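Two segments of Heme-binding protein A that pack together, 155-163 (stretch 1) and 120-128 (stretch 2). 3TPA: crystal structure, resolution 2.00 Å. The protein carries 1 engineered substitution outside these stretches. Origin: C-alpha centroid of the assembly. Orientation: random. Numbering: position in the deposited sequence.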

# COMPACT_ATOMS: atom_id res chain seq x y z
N THR A 155 1.25 -8.82 -9.60
CA THR A 155 1.73 -7.69 -8.81
C THR A 155 2.00 -8.07 -7.35
O THR A 155 2.92 -7.56 -6.73
CB THR A 155 0.84 -6.44 -8.91
OG1 THR A 155 -0.50 -6.78 -8.58
CG2 THR A 155 0.85 -5.88 -10.33
N THR A 156 1.21 -9.00 -6.81
CA THR A 156 1.51 -9.49 -5.46
C THR A 156 2.93 -10.07 -5.37
O THR A 156 3.62 -9.88 -4.37
CB THR A 156 0.45 -10.51 -4.99
OG1 THR A 156 -0.83 -9.86 -4.97
CG2 THR A 156 0.78 -11.04 -3.58
N VAL A 157 3.36 -10.76 -6.42
CA VAL A 157 4.67 -11.40 -6.47
C VAL A 157 5.83 -10.39 -6.38
O VAL A 157 6.95 -10.75 -5.99
CB VAL A 157 4.82 -12.24 -7.76
CG1 VAL A 157 6.25 -12.73 -7.95
CG2 VAL A 157 3.86 -13.41 -7.73
N ALA A 158 5.55 -9.14 -6.74
CA ALA A 158 6.53 -8.06 -6.69
C ALA A 158 6.57 -7.34 -5.34
O ALA A 158 7.39 -6.44 -5.11
CB ALA A 158 6.24 -7.04 -7.81
N MET A 159 5.69 -7.74 -4.43
CA MET A 159 5.64 -7.07 -3.13
C MET A 159 6.78 -7.52 -2.24
O MET A 159 7.31 -8.63 -2.38
CB MET A 159 4.26 -7.32 -2.47
CG MET A 159 3.10 -6.68 -3.23
SD MET A 159 1.49 -7.06 -2.47
CE MET A 159 1.69 -6.31 -0.86
N ASP A 160 7.17 -6.64 -1.33
CA ASP A 160 8.32 -6.84 -0.45
C ASP A 160 8.33 -8.13 0.35
O ASP A 160 9.41 -8.73 0.52
CB ASP A 160 8.46 -5.65 0.50
CG ASP A 160 8.65 -4.36 -0.24
OD1 ASP A 160 7.71 -3.93 -0.91
OD2 ASP A 160 9.75 -3.79 -0.15
N PHE A 161 7.17 -8.56 0.83
CA PHE A 161 7.07 -9.77 1.66
C PHE A 161 7.48 -11.04 0.90
O PHE A 161 7.79 -12.08 1.50
CB PHE A 161 5.65 -9.92 2.26
CG PHE A 161 4.59 -10.46 1.30
CD1 PHE A 161 4.14 -11.78 1.41
CD2 PHE A 161 4.01 -9.65 0.34
CE1 PHE A 161 3.15 -12.26 0.59
CE2 PHE A 161 3.00 -10.13 -0.50
CZ PHE A 161 2.57 -11.44 -0.38
N LEU A 162 7.49 -10.95 -0.43
CA LEU A 162 7.91 -12.11 -1.24
C LEU A 162 9.35 -11.98 -1.75
O LEU A 162 9.71 -12.53 -2.78
CB LEU A 162 6.89 -12.40 -2.36
CG LEU A 162 5.56 -12.91 -1.79
CD1 LEU A 162 4.50 -13.09 -2.89
CD2 LEU A 162 5.74 -14.24 -1.02
N SER A 163 10.17 -11.25 -1.01
CA SER A 163 11.61 -11.20 -1.25
C SER A 163 12.18 -12.60 -1.17
O SER A 163 11.72 -13.42 -0.37
CB SER A 163 12.30 -10.33 -0.21
OG SER A 163 11.97 -8.97 -0.39
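Stretch 2 120-128: FYFNWMNLP

At the centre of this contact is the ring of Phe161, the residue that gives up the most surface to the other stretch. Its CA-to-CB bond points toward stretch 2, and with chi1 at 79° (p) the ring lies against the helix 120-124. The beta carbon of Tyr121 sits over one face: Phe161 CG and Tyr121 CB are 3.3 Å apart, and Tyr121 CB stands 3.7 Å from the centroid of the Phe161 ring, 27° off its normal, a CH-pi contact. Tyr121 points its CA-to-CB bond toward stretch 1 while the end of its side chain leads away, so its CB makes the close contact. The rings of Phe161 and Tyr121 are nearly parallel, with planes at 23°, but slid apart to a centroid separation of 5.8 Å, so they barely overlap. A flat phenylalanine ring suits this place because it can come close to the helix backbone itself, as Phe161 CE1 does to Phe122 CA at 3.6 Å. Its far end reaches the start of the next helix, where Phe161 CZ meets Leu127 CD1 at 3.8 Å near the plane of the ring.

Flexible and branched side chains pack around this ring. Met125, with all three chi angles in m, places its CG 4.0 Å from Phe161 CE2 and its CE 3.8 Å from Met159 SD. Met159 in turn extends its own CE to 3.6 Å from Tyr121 CD2. Unbranched thioether chains can follow such an irregular surface with little polar cost. The forked apolar end of Leu127 lets it touch several apolar partners: Leu127 CD1 lies 4.2 Å from Leu162 CD1, and Leu127 CD2 at 4.3 Å and CD1 at 4.4 Å both lie near Thr156 CG2.

A helix from earlier in the chain includes Thr155 and Thr156; a type I turn spans Thr156 to Met159, closed by Met159 N to Thr156 O at 3.0 Å, and a 3-10 segment follows at Asp160 and Phe161. In stretch 2, Met125 is the first residue to leave helical geometry, and a new helix begins at Leu127 after Asn126. The pairing runs in opposite order along the two chains: Thr156 CA lies nearest Met125 CA (7.4 Å), Phe161 CA nearest Tyr121 CA (6.3 Å).

Toward the polar edge, Thr156 offers both a methyl and a hydroxyl, and its OG1 approaches Met125 CE at 3.8 Å, a packing contact. No hydrogen bond joins the stretches. Within stretch 1, Ser163 OG donates to Asp160 O at 2.7 Å; Thr155 OG1, Asp160 OD2 and Ser163 OG are also bonded elsewhere in the structure. Asn123, its CA-to-CB bond pointing away, remains exposed outside the contact.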

# COMPACT_ATOMS: atom_id res chain seq x y z
N PHE A 120 2.10 -11.49 8.09
CA PHE A 120 1.07 -10.49 7.95
C PHE A 120 0.65 -10.29 6.51
O PHE A 120 -0.51 -10.20 6.21
CB PHE A 120 1.54 -9.13 8.49
CG PHE A 120 1.77 -9.10 9.97
CD1 PHE A 120 0.70 -9.12 10.85
CD2 PHE A 120 3.06 -9.04 10.48
CE1 PHE A 120 0.91 -9.09 12.21
CE2 PHE A 120 3.28 -9.00 11.84
CZ PHE A 120 2.20 -9.03 12.70
N TYR A 121 1.62 -10.17 5.61
CA TYR A 121 1.29 -9.82 4.24
C TYR A 121 0.77 -11.04 3.48
O TYR A 121 -0.18 -10.94 2.70
CB TYR A 121 2.49 -9.15 3.54
CG TYR A 121 2.47 -7.64 3.63
CD1 TYR A 121 3.08 -6.98 4.68
CD2 TYR A 121 1.83 -6.88 2.67
CE1 TYR A 121 3.05 -5.61 4.77
CE2 TYR A 121 1.80 -5.49 2.75
CZ TYR A 121 2.42 -4.87 3.81
OH TYR A 121 2.39 -3.49 3.90
N PHE A 122 1.38 -12.20 3.71
CA PHE A 122 0.87 -13.42 3.09
C PHE A 122 -0.65 -13.52 3.30
O PHE A 122 -1.41 -13.82 2.37
CB PHE A 122 1.58 -14.64 3.69
CG PHE A 122 1.32 -15.92 2.95
CD1 PHE A 122 2.07 -16.26 1.82
CD2 PHE A 122 0.36 -16.81 3.38
CE1 PHE A 122 1.83 -17.45 1.14
CE2 PHE A 122 0.12 -18.01 2.70
CZ PHE A 122 0.85 -18.33 1.58
N ASN A 123 -1.10 -13.23 4.53
CA ASN A 123 -2.52 -13.29 4.87
C ASN A 123 -3.32 -12.09 4.37
O ASN A 123 -4.44 -12.24 3.87
CB ASN A 123 -2.70 -13.44 6.39
CG ASN A 123 -2.32 -14.83 6.87
OD1 ASN A 123 -3.09 -15.78 6.71
ND2 ASN A 123 -1.13 -14.95 7.43
N TRP A 124 -2.75 -10.89 4.48
CA TRP A 124 -3.43 -9.70 3.99
C TRP A 124 -3.75 -9.79 2.50
O TRP A 124 -4.79 -9.30 2.06
CB TRP A 124 -2.63 -8.44 4.30
CG TRP A 124 -2.59 -8.10 5.77
CD1 TRP A 124 -3.52 -8.43 6.71
CD2 TRP A 124 -1.55 -7.40 6.46
NE1 TRP A 124 -3.14 -7.96 7.95
CE2 TRP A 124 -1.93 -7.33 7.82
CE3 TRP A 124 -0.33 -6.82 6.07
CZ2 TRP A 124 -1.14 -6.70 8.78
CZ3 TRP A 124 0.44 -6.21 7.03
CH2 TRP A 124 0.04 -6.15 8.37
N MET A 125 -2.85 -10.40 1.74
CA MET A 125 -3.03 -10.58 0.29
C MET A 125 -3.77 -11.88 -0.07
O MET A 125 -3.83 -12.27 -1.24
CB MET A 125 -1.68 -10.51 -0.43
CG MET A 125 -0.89 -9.23 -0.14
SD MET A 125 -1.87 -7.72 -0.36
CE MET A 125 -2.22 -7.79 -2.11
N ASN A 126 -4.31 -12.54 0.94
CA ASN A 126 -5.18 -13.69 0.75
C ASN A 126 -4.53 -14.86 0.04
O ASN A 126 -5.20 -15.64 -0.62
CB ASN A 126 -6.46 -13.30 0.02
CG ASN A 126 -7.11 -12.06 0.61
OD1 ASN A 126 -7.54 -12.05 1.77
ND2 ASN A 126 -7.18 -11.00 -0.19
N LEU A 127 -3.22 -15.00 0.17
CA LEU A 127 -2.55 -16.15 -0.43
C LEU A 127 -2.95 -17.50 0.16
O LEU A 127 -2.90 -18.51 -0.52
CB LEU A 127 -1.03 -15.98 -0.38
CG LEU A 127 -0.56 -14.76 -1.17
CD1 LEU A 127 0.95 -14.72 -1.24
CD2 LEU A 127 -1.16 -14.78 -2.56
N PRO A 128 -3.32 -17.54 1.46
CA PRO A 128 -3.67 -18.88 1.94
C PRO A 128 -4.80 -19.49 1.12
O PRO A 128 -4.91 -20.71 1.01
CB PRO A 128 -4.15 -18.62 3.37
CG PRO A 128 -3.42 -17.38 3.80
CD PRO A 128 -3.31 -16.54 2.54